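Local coordinates for alanine dehydrogenase/pyridine nucleotide transhydrogenase (Mycobacterium smegmatis str. MC2 155, PDB 3P2Y), which probably serves as the alpha-1 subunit of a transhydrogenase that passes reducing equivalents between NADH and NADP while pumping protons across the membrane, at residues F132-I137 with T348-L353; P362-E367 with A371-R376; V107-L112 with D352-D357; V91-S96 with R115-L120. One frame throughout, in Å; residues are numbered along the deposited sequence.

Contact 1: residues F132-I137 with T348-L353; sequences FAMESI and TALLDL. With CA (calcium ion), chain D.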
loop_
_atom_site.group_PDB
_atom_site.type_symbol
_atom_site.label_atom_id
_atom_site.label_comp_id
_atom_site.label_asym_id
_atom_site.label_seq_id
_atom_site.Cartn_x
_atom_site.Cartn_y
_atom_site.Cartn_z
ATOM N N PHE A 132 -29.640 1.270 18.985
ATOM C CA PHE A 132 -28.438 1.531 19.776
ATOM C C PHE A 132 -27.354 1.961 18.822
ATOM O O PHE A 132 -27.054 1.230 17.896
ATOM C CB PHE A 132 -28.005 0.281 20.545
ATOM C CG PHE A 132 -29.046 -0.195 21.542
ATOM C CD1 PHE A 132 -29.019 0.279 22.851
ATOM C CD2 PHE A 132 -30.072 -1.056 21.150
ATOM C CE1 PHE A 132 -29.989 -0.139 23.786
ATOM C CE2 PHE A 132 -31.069 -1.463 22.064
ATOM C CZ PHE A 132 -31.005 -1.004 23.388
ATOM N N ALA A 133 -26.805 3.153 19.039
ATOM C CA ALA A 133 -25.722 3.713 18.192
ATOM C C ALA A 133 -24.359 3.275 18.739
ATOM O O ALA A 133 -24.007 3.560 19.908
ATOM C CB ALA A 133 -25.794 5.250 18.182
ATOM N N MET A 134 -23.574 2.610 17.903
ATOM C CA MET A 134 -22.267 2.154 18.360
ATOM C C MET A 134 -21.355 3.346 18.696
ATOM O O MET A 134 -20.489 3.230 19.560
ATOM C CB MET A 134 -21.632 1.216 17.326
ATOM C CG MET A 134 -22.396 -0.135 17.144
ATOM S SD MET A 134 -22.532 -1.104 18.688
ATOM C CE MET A 134 -20.794 -1.584 18.922
ATOM N N GLU A 135 -21.575 4.493 18.055
ATOM C CA GLU A 135 -20.787 5.693 18.376
ATOM C C GLU A 135 -21.038 6.175 19.803
ATOM O O GLU A 135 -20.215 6.927 20.356
ATOM C CB GLU A 135 -21.125 6.861 17.419
ATOM C CG GLU A 135 -20.952 6.581 15.926
ATOM C CD GLU A 135 -22.269 6.181 15.239
ATOM O OE1 GLU A 135 -23.106 5.490 15.866
ATOM O OE2 GLU A 135 -22.439 6.513 14.048
ATOM N N SER A 136 -22.174 5.783 20.383
ATOM C CA SER A 136 -22.620 6.271 21.695
ATOM C C SER A 136 -22.323 5.298 22.836
ATOM O O SER A 136 -22.728 5.556 23.984
ATOM C CB SER A 136 -24.114 6.636 21.673
ATOM O OG SER A 136 -24.332 7.736 20.769
ATOM N N ILE A 137 -21.600 4.211 22.538
ATOM C CA ILE A 137 -21.099 3.306 23.575
ATOM C C ILE A 137 -20.186 4.146 24.482
ATOM O O ILE A 137 -19.263 4.794 24.006
ATOM C CB ILE A 137 -20.292 2.110 22.966
ATOM C CG1 ILE A 137 -21.197 1.220 22.088
ATOM C CG2 ILE A 137 -19.620 1.257 24.081
ATOM C CD1 ILE A 137 -22.202 0.415 22.867
ATOM N N THR A 348 -21.582 -7.821 18.966
ATOM C CA THR A 348 -22.089 -8.972 19.742
ATOM C C THR A 348 -21.847 -8.826 21.238
ATOM O O THR A 348 -22.616 -9.362 22.051
ATOM C CB THR A 348 -21.604 -10.331 19.215
ATOM O OG1 THR A 348 -20.176 -10.358 19.205
ATOM C CG2 THR A 348 -22.115 -10.537 17.791
ATOM N N ALA A 349 -20.805 -8.075 21.614
ATOM C CA ALA A 349 -20.576 -7.824 23.032
ATOM C C ALA A 349 -21.740 -6.975 23.577
ATOM O O ALA A 349 -22.201 -7.206 24.706
ATOM C CB ALA A 349 -19.180 -7.150 23.264
ATOM N N LEU A 350 -22.195 -5.987 22.805
ATOM C CA LEU A 350 -23.344 -5.180 23.228
ATOM C C LEU A 350 -24.597 -6.043 23.220
ATOM O O LEU A 350 -25.408 -5.991 24.149
ATOM C CB LEU A 350 -23.564 -3.978 22.306
ATOM C CG LEU A 350 -24.855 -3.173 22.567
ATOM C CD1 LEU A 350 -24.788 -2.550 23.974
ATOM C CD2 LEU A 350 -25.083 -2.092 21.504
ATOM N N LEU A 351 -24.764 -6.828 22.164
ATOM C CA LEU A 351 -25.953 -7.659 22.035
ATOM C C LEU A 351 -26.086 -8.595 23.249
ATOM O O LEU A 351 -27.209 -8.810 23.763
ATOM C CB LEU A 351 -25.881 -8.465 20.731
ATOM C CG LEU A 351 -26.987 -9.516 20.520
ATOM C CD1 LEU A 351 -28.378 -8.843 20.497
ATOM C CD2 LEU A 351 -26.713 -10.328 19.221
ATOM N N ASP A 352 -24.959 -9.119 23.731
ATOM C CA ASP A 352 -24.972 -10.035 24.880
ATOM C C ASP A 352 -25.547 -9.361 26.127
ATOM O O ASP A 352 -26.128 -10.053 26.986
ATOM C CB ASP A 352 -23.572 -10.601 25.202
ATOM C CG ASP A 352 -23.100 -11.660 24.192
ATOM O OD1 ASP A 352 -23.906 -12.170 23.378
ATOM O OD2 ASP A 352 -21.897 -11.976 24.215
ATOM N N LEU A 353 -25.384 -8.037 26.246
ATOM C CA LEU A 353 -26.028 -7.295 27.339
ATOM C C LEU A 353 -27.525 -7.317 27.200
ATOM O O LEU A 353 -28.250 -7.390 28.211
ATOM C CB LEU A 353 -25.599 -5.823 27.382
ATOM C CG LEU A 353 -24.170 -5.465 27.751
ATOM C CD1 LEU A 353 -24.086 -3.955 27.979
ATOM C CD2 LEU A 353 -23.707 -6.217 29.006
HETATM CA CA CA D . -26.924 -11.566 28.556
HETATM O O HOH W 1 -27.398 -9.694 29.960
HETATM O O HOH W 2 -26.618 -13.116 26.919
#

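Contact 2: residues P362-E367 with A371-R376; sequences PDFTDE and ASCITR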
loop_
_atom_site.group_PDB
_atom_site.type_symbol
_atom_site.label_atom_id
_atom_site.label_comp_id
_atom_site.label_asym_id
_atom_site.label_seq_id
_atom_site.Cartn_x
_atom_site.Cartn_y
_atom_site.Cartn_z
ATOM N N PRO A 362 -33.517 -5.406 26.953
ATOM C CA PRO A 362 -32.547 -4.390 27.382
ATOM C C PRO A 362 -32.828 -3.858 28.787
ATOM O O PRO A 362 -33.972 -3.497 29.098
ATOM C CB PRO A 362 -32.720 -3.265 26.353
ATOM C CG PRO A 362 -33.363 -3.923 25.144
ATOM C CD PRO A 362 -34.243 -5.010 25.726
ATOM N N ASP A 363 -31.792 -3.816 29.617
ATOM C CA ASP A 363 -31.925 -3.305 30.982
ATOM C C ASP A 363 -31.463 -1.867 30.984
ATOM O O ASP A 363 -30.270 -1.605 30.934
ATOM C CB ASP A 363 -31.083 -4.140 31.948
ATOM C CG ASP A 363 -31.112 -3.594 33.376
ATOM O OD1 ASP A 363 -31.764 -2.562 33.629
ATOM O OD2 ASP A 363 -30.467 -4.207 34.246
ATOM N N PHE A 364 -32.404 -0.930 31.041
ATOM C CA PHE A 364 -32.052 0.478 30.923
ATOM C C PHE A 364 -31.414 1.106 32.159
ATOM O O PHE A 364 -31.051 2.282 32.136
ATOM C CB PHE A 364 -33.227 1.302 30.383
ATOM C CG PHE A 364 -33.515 1.037 28.937
ATOM C CD1 PHE A 364 -32.706 1.596 27.946
ATOM C CD2 PHE A 364 -34.568 0.208 28.564
ATOM C CE1 PHE A 364 -32.951 1.337 26.598
ATOM C CE2 PHE A 364 -34.828 -0.052 27.215
ATOM C CZ PHE A 364 -34.002 0.517 26.231
ATOM N N THR A 365 -31.221 0.307 33.210
ATOM C CA THR A 365 -30.468 0.736 34.388
ATOM C C THR A 365 -28.996 0.482 34.174
ATOM O O THR A 365 -28.151 0.943 34.935
ATOM C CB THR A 365 -30.947 0.045 35.688
ATOM O OG1 THR A 365 -30.588 -1.347 35.673
ATOM C CG2 THR A 365 -32.447 0.194 35.835
ATOM N N ASP A 366 -28.692 -0.260 33.120
ATOM C CA ASP A 366 -27.305 -0.473 32.730
ATOM C C ASP A 366 -26.874 0.740 31.897
ATOM O O ASP A 366 -27.456 1.013 30.844
ATOM C CB ASP A 366 -27.197 -1.771 31.938
ATOM C CG ASP A 366 -25.758 -2.079 31.490
ATOM O OD1 ASP A 366 -25.019 -1.127 31.140
ATOM O OD2 ASP A 366 -25.402 -3.283 31.474
ATOM N N GLU A 367 -25.846 1.432 32.397
ATOM C CA GLU A 367 -25.311 2.664 31.822
ATOM C C GLU A 367 -24.972 2.565 30.319
ATOM O O GLU A 367 -25.110 3.519 29.563
ATOM C CB GLU A 367 -24.065 3.055 32.621
ATOM C CG GLU A 367 -23.037 1.907 32.801
ATOM C CD GLU A 367 -23.161 1.101 34.103
ATOM O OE1 GLU A 367 -22.135 0.482 34.468
ATOM O OE2 GLU A 367 -24.250 1.069 34.745
ATOM N N ALA A 371 -26.988 4.779 27.695
ATOM C CA ALA A 371 -26.184 5.785 26.978
ATOM C C ALA A 371 -26.190 5.573 25.465
ATOM O O ALA A 371 -26.174 6.544 24.700
ATOM C CB ALA A 371 -24.744 5.819 27.493
ATOM N N SER A 372 -26.194 4.311 25.030
ATOM C CA SER A 372 -26.129 4.035 23.583
ATOM C C SER A 372 -27.492 4.039 22.870
ATOM O O SER A 372 -27.535 4.114 21.643
ATOM C CB SER A 372 -25.381 2.731 23.287
ATOM O OG SER A 372 -26.061 1.601 23.819
ATOM N N CYS A 373 -28.590 3.943 23.620
ATOM C CA CYS A 373 -29.923 3.886 22.997
ATOM C C CYS A 373 -30.306 5.292 22.574
ATOM O O CYS A 373 -30.324 6.201 23.419
ATOM C CB CYS A 373 -30.952 3.356 23.995
ATOM S SG CYS A 373 -32.586 3.203 23.260
ATOM N N ILE A 374 -30.610 5.483 21.300
ATOM C CA ILE A 374 -30.921 6.814 20.796
ATOM C C ILE A 374 -32.421 7.073 20.689
ATOM O O ILE A 374 -32.839 8.183 20.344
ATOM C CB ILE A 374 -30.233 7.109 19.432
ATOM C CG1 ILE A 374 -30.731 6.160 18.322
ATOM C CG2 ILE A 374 -28.706 7.071 19.629
ATOM C CD1 ILE A 374 -30.280 6.584 16.880
ATOM N N THR A 375 -33.218 6.061 20.993
ATOM C CA THR A 375 -34.670 6.161 20.742
ATOM C C THR A 375 -35.461 6.335 22.032
ATOM O O THR A 375 -36.685 6.480 21.988
ATOM C CB THR A 375 -35.208 4.911 20.025
ATOM O OG1 THR A 375 -34.675 3.749 20.663
ATOM C CG2 THR A 375 -34.793 4.906 18.554
ATOM N N ARG A 376 -34.776 6.266 23.170
ATOM C CA ARG A 376 -35.455 6.313 24.473
ATOM C C ARG A 376 -35.741 7.770 24.845
ATOM O O ARG A 376 -34.842 8.627 24.767
ATOM C CB ARG A 376 -34.612 5.603 25.541
ATOM C CG ARG A 376 -35.318 5.363 26.880
ATOM C CD ARG A 376 -34.406 4.639 27.880
ATOM N NE ARG A 376 -34.921 4.711 29.251
ATOM C CZ ARG A 376 -35.900 3.945 29.732
ATOM N NH1 ARG A 376 -36.487 3.029 28.962
ATOM N NH2 ARG A 376 -36.296 4.093 30.994
#

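Contact 3: residues V107-L112 with D352-D357; sequences VLIGFL and DLLLTD. With CA (calcium ion), chain D.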
loop_
_atom_site.group_PDB
_atom_site.type_symbol
_atom_site.label_atom_id
_atom_site.label_comp_id
_atom_site.label_asym_id
_atom_site.label_seq_id
_atom_site.Cartn_x
_atom_site.Cartn_y
_atom_site.Cartn_z
ATOM N N VAL A 107 -35.088 -4.418 17.559
ATOM C CA VAL A 107 -33.907 -3.673 17.992
ATOM C C VAL A 107 -33.007 -3.515 16.769
ATOM O O VAL A 107 -32.912 -4.426 15.951
ATOM C CB VAL A 107 -33.175 -4.440 19.126
ATOM C CG1 VAL A 107 -31.720 -3.929 19.371
ATOM C CG2 VAL A 107 -33.972 -4.357 20.452
ATOM N N LEU A 108 -32.368 -2.353 16.651
ATOM C CA LEU A 108 -31.371 -2.119 15.607
ATOM C C LEU A 108 -30.082 -1.716 16.295
ATOM O O LEU A 108 -30.103 -0.890 17.227
ATOM C CB LEU A 108 -31.819 -0.976 14.687
ATOM C CG LEU A 108 -30.795 -0.522 13.626
ATOM C CD1 LEU A 108 -30.562 -1.585 12.534
ATOM C CD2 LEU A 108 -31.273 0.816 12.984
ATOM N N ILE A 109 -28.970 -2.301 15.853
ATOM C CA ILE A 109 -27.645 -1.958 16.394
ATOM C C ILE A 109 -26.785 -1.626 15.204
ATOM O O ILE A 109 -26.744 -2.408 14.254
ATOM C CB ILE A 109 -26.986 -3.149 17.133
ATOM C CG1 ILE A 109 -27.795 -3.503 18.400
ATOM C CG2 ILE A 109 -25.503 -2.806 17.507
ATOM C CD1 ILE A 109 -27.387 -4.847 19.080
ATOM N N GLY A 110 -26.078 -0.487 15.260
ATOM C CA GLY A 110 -25.134 -0.143 14.174
ATOM C C GLY A 110 -24.524 1.228 14.419
ATOM O O GLY A 110 -24.788 1.836 15.455
ATOM N N PHE A 111 -23.746 1.734 13.469
ATOM C CA PHE A 111 -23.373 3.145 13.522
ATOM C C PHE A 111 -24.613 3.899 13.081
ATOM O O PHE A 111 -25.128 3.646 11.998
ATOM C CB PHE A 111 -22.220 3.488 12.580
ATOM C CG PHE A 111 -20.881 2.966 13.031
ATOM C CD1 PHE A 111 -20.323 3.368 14.241
ATOM C CD2 PHE A 111 -20.152 2.091 12.222
ATOM C CE1 PHE A 111 -19.055 2.904 14.647
ATOM C CE2 PHE A 111 -18.912 1.613 12.616
ATOM C CZ PHE A 111 -18.346 2.012 13.852
ATOM N N LEU A 112 -25.121 4.776 13.947
ATOM C CA LEU A 112 -26.355 5.500 13.659
ATOM C C LEU A 112 -26.192 7.007 13.576
ATOM O O LEU A 112 -27.195 7.721 13.588
ATOM C CB LEU A 112 -27.473 5.147 14.676
ATOM C CG LEU A 112 -27.819 3.660 14.761
ATOM C CD1 LEU A 112 -28.838 3.352 15.892
ATOM C CD2 LEU A 112 -28.351 3.139 13.432
ATOM N N ASP A 352 -24.959 -9.119 23.731
ATOM C CA ASP A 352 -24.972 -10.035 24.880
ATOM C C ASP A 352 -25.547 -9.361 26.127
ATOM O O ASP A 352 -26.128 -10.053 26.986
ATOM C CB ASP A 352 -23.572 -10.601 25.202
ATOM C CG ASP A 352 -23.100 -11.660 24.192
ATOM O OD1 ASP A 352 -23.906 -12.170 23.378
ATOM O OD2 ASP A 352 -21.897 -11.976 24.215
ATOM N N LEU A 353 -25.384 -8.037 26.246
ATOM C CA LEU A 353 -26.028 -7.295 27.339
ATOM C C LEU A 353 -27.525 -7.317 27.200
ATOM O O LEU A 353 -28.250 -7.390 28.211
ATOM C CB LEU A 353 -25.599 -5.823 27.382
ATOM C CG LEU A 353 -24.170 -5.465 27.751
ATOM C CD1 LEU A 353 -24.086 -3.955 27.979
ATOM C CD2 LEU A 353 -23.707 -6.217 29.006
ATOM N N LEU A 354 -27.993 -7.224 25.955
ATOM C CA LEU A 354 -29.414 -7.086 25.666
ATOM C C LEU A 354 -30.160 -8.404 25.712
ATOM O O LEU A 354 -31.389 -8.409 25.832
ATOM C CB LEU A 354 -29.627 -6.456 24.303
ATOM C CG LEU A 354 -28.827 -5.189 24.007
ATOM C CD1 LEU A 354 -29.136 -4.778 22.603
ATOM C CD2 LEU A 354 -29.133 -4.037 24.986
ATOM N N LEU A 355 -29.440 -9.513 25.591
ATOM C CA LEU A 355 -30.096 -10.823 25.568
ATOM C C LEU A 355 -30.172 -11.423 26.965
ATOM O O LEU A 355 -29.240 -11.315 27.743
ATOM C CB LEU A 355 -29.356 -11.795 24.635
ATOM C CG LEU A 355 -29.286 -11.449 23.150
ATOM C CD1 LEU A 355 -28.336 -12.418 22.442
ATOM C CD2 LEU A 355 -30.667 -11.441 22.491
ATOM N N THR A 356 -31.308 -12.040 27.263
ATOM C CA THR A 356 -31.467 -12.871 28.449
ATOM C C THR A 356 -31.965 -14.227 27.939
ATOM O O THR A 356 -32.135 -14.417 26.729
ATOM C CB THR A 356 -32.480 -12.237 29.455
ATOM O OG1 THR A 356 -33.772 -12.161 28.853
ATOM C CG2 THR A 356 -32.048 -10.823 29.875
ATOM N N ASP A 357 -32.199 -15.185 28.837
ATOM C CA ASP A 357 -32.794 -16.454 28.421
ATOM C C ASP A 357 -34.171 -16.204 27.785
ATOM O O ASP A 357 -34.596 -16.968 26.913
ATOM C CB ASP A 357 -32.892 -17.442 29.593
HETATM CA CA CA D . -26.924 -11.566 28.556
HETATM O O HOH W 1 -27.398 -9.694 29.960
HETATM O O HOH W 2 -26.618 -13.116 26.919
#

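Contact 4: residues V91-S96 with R115-L120; sequences VNPPTS and RTQPEL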
loop_
_atom_site.group_PDB
_atom_site.type_symbol
_atom_site.label_atom_id
_atom_site.label_comp_id
_atom_site.label_asym_id
_atom_site.label_seq_id
_atom_site.Cartn_x
_atom_site.Cartn_y
_atom_site.Cartn_z
ATOM N N VAL A 91 -23.752 -2.127 9.690
ATOM C CA VAL A 91 -22.609 -1.238 9.846
ATOM C C VAL A 91 -23.058 0.224 9.745
ATOM O O VAL A 91 -23.060 0.934 10.753
ATOM C CB VAL A 91 -21.500 -1.536 8.789
ATOM C CG1 VAL A 91 -20.231 -0.614 9.035
ATOM C CG2 VAL A 91 -21.092 -3.000 8.840
ATOM N N ASN A 92 -23.394 0.686 8.535
ATOM C CA ASN A 92 -23.732 2.107 8.327
ATOM C C ASN A 92 -25.171 2.465 8.692
ATOM O O ASN A 92 -26.018 1.577 8.787
ATOM C CB ASN A 92 -23.476 2.504 6.864
ATOM C CG ASN A 92 -22.014 2.378 6.491
ATOM O OD1 ASN A 92 -21.641 1.774 5.465
ATOM N ND2 ASN A 92 -21.176 2.946 7.316
ATOM N N PRO A 93 -25.444 3.768 8.937
ATOM C CA PRO A 93 -26.830 4.156 9.274
ATOM C C PRO A 93 -27.794 3.654 8.203
ATOM O O PRO A 93 -27.445 3.683 7.007
ATOM C CB PRO A 93 -26.773 5.686 9.262
ATOM C CG PRO A 93 -25.346 6.001 9.755
ATOM C CD PRO A 93 -24.484 4.887 9.093
ATOM N N PRO A 94 -29.007 3.242 8.606
ATOM C CA PRO A 94 -29.987 2.774 7.657
ATOM C C PRO A 94 -30.554 3.924 6.827
ATOM O O PRO A 94 -30.659 5.062 7.317
ATOM C CB PRO A 94 -31.097 2.185 8.547
ATOM C CG PRO A 94 -31.034 3.017 9.806
ATOM C CD PRO A 94 -29.527 3.245 9.995
ATOM N N THR A 95 -30.890 3.626 5.571
ATOM C CA THR A 95 -31.596 4.584 4.714
ATOM C C THR A 95 -33.081 4.581 5.092
ATOM O O THR A 95 -33.560 3.696 5.821
ATOM C CB THR A 95 -31.512 4.184 3.243
ATOM O OG1 THR A 95 -32.208 2.951 3.068
ATOM C CG2 THR A 95 -30.050 4.006 2.767
ATOM N N SER A 96 -33.812 5.562 4.568
ATOM C CA SER A 96 -35.259 5.658 4.792
ATOM C C SER A 96 -35.969 4.369 4.372
ATOM O O SER A 96 -36.840 3.849 5.100
ATOM C CB SER A 96 -35.825 6.865 4.013
ATOM O OG SER A 96 -37.199 7.000 4.249
ATOM N N ARG A 115 -24.840 12.352 16.091
ATOM C CA ARG A 115 -24.543 13.782 15.963
ATOM C C ARG A 115 -24.984 14.374 14.624
ATOM O O ARG A 115 -25.587 15.447 14.580
ATOM C CB ARG A 115 -23.052 14.036 16.165
ATOM C CG ARG A 115 -22.456 13.321 17.356
ATOM C CD ARG A 115 -22.486 14.183 18.571
ATOM N NE ARG A 115 -21.631 13.647 19.628
ATOM C CZ ARG A 115 -21.041 14.389 20.558
ATOM N NH1 ARG A 115 -21.184 15.713 20.554
ATOM N NH2 ARG A 115 -20.298 13.809 21.488
ATOM N N THR A 116 -24.701 13.675 13.541
ATOM C CA THR A 116 -24.797 14.253 12.212
ATOM C C THR A 116 -26.133 13.915 11.525
ATOM O O THR A 116 -26.501 14.542 10.523
ATOM C CB THR A 116 -23.616 13.799 11.345
ATOM O OG1 THR A 116 -23.625 12.371 11.241
ATOM C CG2 THR A 116 -22.271 14.245 11.962
ATOM N N GLN A 117 -26.841 12.927 12.068
ATOM C CA GLN A 117 -28.161 12.513 11.551
ATOM C C GLN A 117 -29.196 12.412 12.689
ATOM O O GLN A 117 -29.743 11.338 12.938
ATOM C CB GLN A 117 -28.049 11.193 10.776
ATOM C CG GLN A 117 -27.227 11.283 9.502
ATOM C CD GLN A 117 -27.195 9.990 8.692
ATOM O OE1 GLN A 117 -26.119 9.494 8.334
ATOM N NE2 GLN A 117 -28.364 9.460 8.375
ATOM N N PRO A 118 -29.467 13.532 13.386
ATOM C CA PRO A 118 -30.374 13.504 14.538
ATOM C C PRO A 118 -31.808 13.043 14.225
ATOM O O PRO A 118 -32.452 12.460 15.093
ATOM C CB PRO A 118 -30.378 14.964 15.007
ATOM C CG PRO A 118 -29.994 15.733 13.819
ATOM C CD PRO A 118 -28.963 14.899 13.160
ATOM N N GLU A 119 -32.276 13.269 12.998
ATOM C CA GLU A 119 -33.605 12.823 12.573
ATOM C C GLU A 119 -33.740 11.307 12.575
ATOM O O GLU A 119 -34.842 10.781 12.678
ATOM C CB GLU A 119 -33.938 13.303 11.160
ATOM C CG GLU A 119 -34.279 14.784 11.024
ATOM C CD GLU A 119 -34.643 15.154 9.577
ATOM O OE1 GLU A 119 -34.418 14.323 8.654
ATOM O OE2 GLU A 119 -35.145 16.274 9.354
ATOM N N LEU A 120 -32.619 10.599 12.447
ATOM C CA LEU A 120 -32.648 9.144 12.408
ATOM C C LEU A 120 -33.254 8.568 13.679
ATOM O O LEU A 120 -34.059 7.625 13.608
ATOM C CB LEU A 120 -31.227 8.605 12.221
ATOM C CG LEU A 120 -31.070 7.401 11.337
ATOM C CD1 LEU A 120 -31.721 7.686 9.980
ATOM C CD2 LEU A 120 -29.572 7.121 11.185
HETATM O O HOH W 3 -29.047 7.426 6.563
#

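Contact 1: residues F132-I137 with T348-L353
Helix 336-354 packs against the parallel sheet of the N-terminal Rossmann-like domain, and within residues 348-353 Leu350 is the side chain that meets Phe132, Met134 and Ile137 at the end of strand 130-133. The contact is wholly apolar and centres on CD2 of Leu350, with CD1 joining at Ile137. Leu350 CD2 lies 3.9 Å from Phe132 CB, touching the base of that side chain and approaching its ring only obliquely. CD2 of Leu350 is also 3.9 Å from Met134 SD. Met134 folds back at chi2 (-59°) and again at chi3 (-69°), which lays its thioether alongside the leucine, the two side chains running past each other in opposite directions. From the turn beyond the strand, CD1 of Ile137 sits opposite the fork, 4.1 Å from both CD1 and CD2 of Leu350. The leucine is presented to all three by CG standing anti to the backbone N (chi1 173°). A short 3-10 turn, closed by a 2.9 Å bond from Ser136 N to Ala133 O, swings the chain round to put Ile137 there. Ile109 of the adjoining strand 107-110 and Ile368 of helix 367-372 also touch Leu350, and Met134 goes on to meet Tyr343 of helix 336-354.

Contact 2: residues P362-E367 with A371-R376
Asp363 OD1 takes two bonds from Thr365, tying together the residues before and after Phe364, which makes most of the contact with Arg376 and Cys373. Thr365 OG1 donates to OD1 of Asp363 over 2.7 Å on the syn side, and Thr365 N donates to the same oxygen of Asp363 over 2.9 Å from 46° above the carboxylate plane. Both come from one face of that plane, and the backbone bond makes this an Asx turn. It is overlaid on a type I beta turn from Asp363 to Asp366, and the pair holds the backbone around Phe364. The loop leads into helix 367-372: Asp366 is its N-cap, with OD1 on Ile368 N and OD2 paired with Arg142. Inside the helix Ala371 N donates to Glu367 O at 2.9 Å, an i to i+4 bond. Beyond the helix the chain comes back to Phe364. Arg376, CG anti to the backbone N (chi1 -170°) and extended to NE, lays its guanidinium nearly flat on the ring, planes 16° apart. The cation-pi contact is off-centre: NH1 of Arg376 stands 3.4 Å from Phe364 CD2, near the rim, and CD of Arg376 lies 3.5 Å from Phe364 CD1 as a CH-pi contact over the face. At the ring edge Cys373 CB sits in plane, while SG of Cys373 makes an oblique sulfur-aromatic approach 3.8 Å from Phe364 CE1.

Contact 3: residues V107-L112 with D352-D357
Leu354 meets Ile109 and Val107 where the end of helix 336-354 rests on strand 107-110, an inner strand of the six-stranded parallel sheet with the Rossmann-like order 3-2-1-4-5-6. Both partners meet CD1 of the leucine. Leu354 CD1 is 3.9 Å from Ile109 CD1, the two side chains reaching toward each other tip to tip, and 4.2 Å from Val107 CG1, which flanks it two residues back along the strand. Ile109 stretches out at chi2 (169°), carrying CD1 well off the strand to the leucine. Leu354 also packs on Phe132 of the next strand and on Val369 of helix 367-372.

Behind this apolar shell the backbone changes course: Leu355 is the first residue to leave helical geometry, and it starts a small hairpin with strand 359-360. A calcium ion clasps the bend, bound by Asp352 O at 2.3 Å and by Leu355 O at 2.5 Å, carbonyls three residues apart, from the last turn of the helix and the residue just past it. The partial negative charge expected at a helix's C-terminal end probably favours a cation here. The Asp352 carboxylate itself turns to another partner, its OD1 forming a salt bridge with Arg51. Two waters add to the metal shell, at 2.4 and 2.3 Å from calcium, and the first of them also donates a 3.0 Å hydrogen bond to Leu353 O.

Contact 4: residues V91-S96 with R115-L120
Gln117 and Leu120 lie against the Pro93-Pro94 pair where two loops meet beyond the carboxyl ends of neighbouring strands 87-89 and 107-110 in the Rossmann-like sheet. From CB the Gln117 chain leaves with CG beside the backbone N (chi1 -66°) and then runs straight (chi2 -176°), an extended arm that carries the amide to Pro93. Its two ends do different work. OE1 of Gln117 rests against the ring at 3.8 Å from Pro93 CG, a van der Waals contact in which the side chain crosses the proline at about a right angle. NE2 of Gln117 donates to a water at 2.8 Å, and that water in turn donates to Pro94 O at 3.0 Å, a single solvent molecule linking the side chain to the backbone of the 91-96 loop. Gln117 O meanwhile accepts from Leu120 N at 3.0 Å, which draws the leucine round to the same prolines. Ile99 of helix 96-99 packs on both Leu120 and Pro94. CD2 of Leu120 touches both rings, 4.1 Å from Pro94 CD and 3.7 Å from Pro93 CB, while CD1 of Leu120 lies 3.9 Å from Pro94 O.

Overall arrangement
Contacts 1 and 3 are the buried pair: both set helix 336-354 against adjacent strands of the N-terminal sheet, their centres about 6 Å apart, and both are purely apolar, with calcium bound at the helix end. Contact 2 lies at the surface, where charge, capping and a cation-pi stack take over; it joins contacts 1 and 3 through Ser372 O, which accepts a hydrogen bond from Ala133 N, and through Ile374 against Leu112. Contact 4 is partly buried and mixes proline packing with a water bridge. It touches contact 3 through Phe111 N on Val91 O. The chain's C-terminal part thus returns to cover the N-terminal sheet in contacts 1 and 3, whereas contact 4 stays within the N-terminal domain.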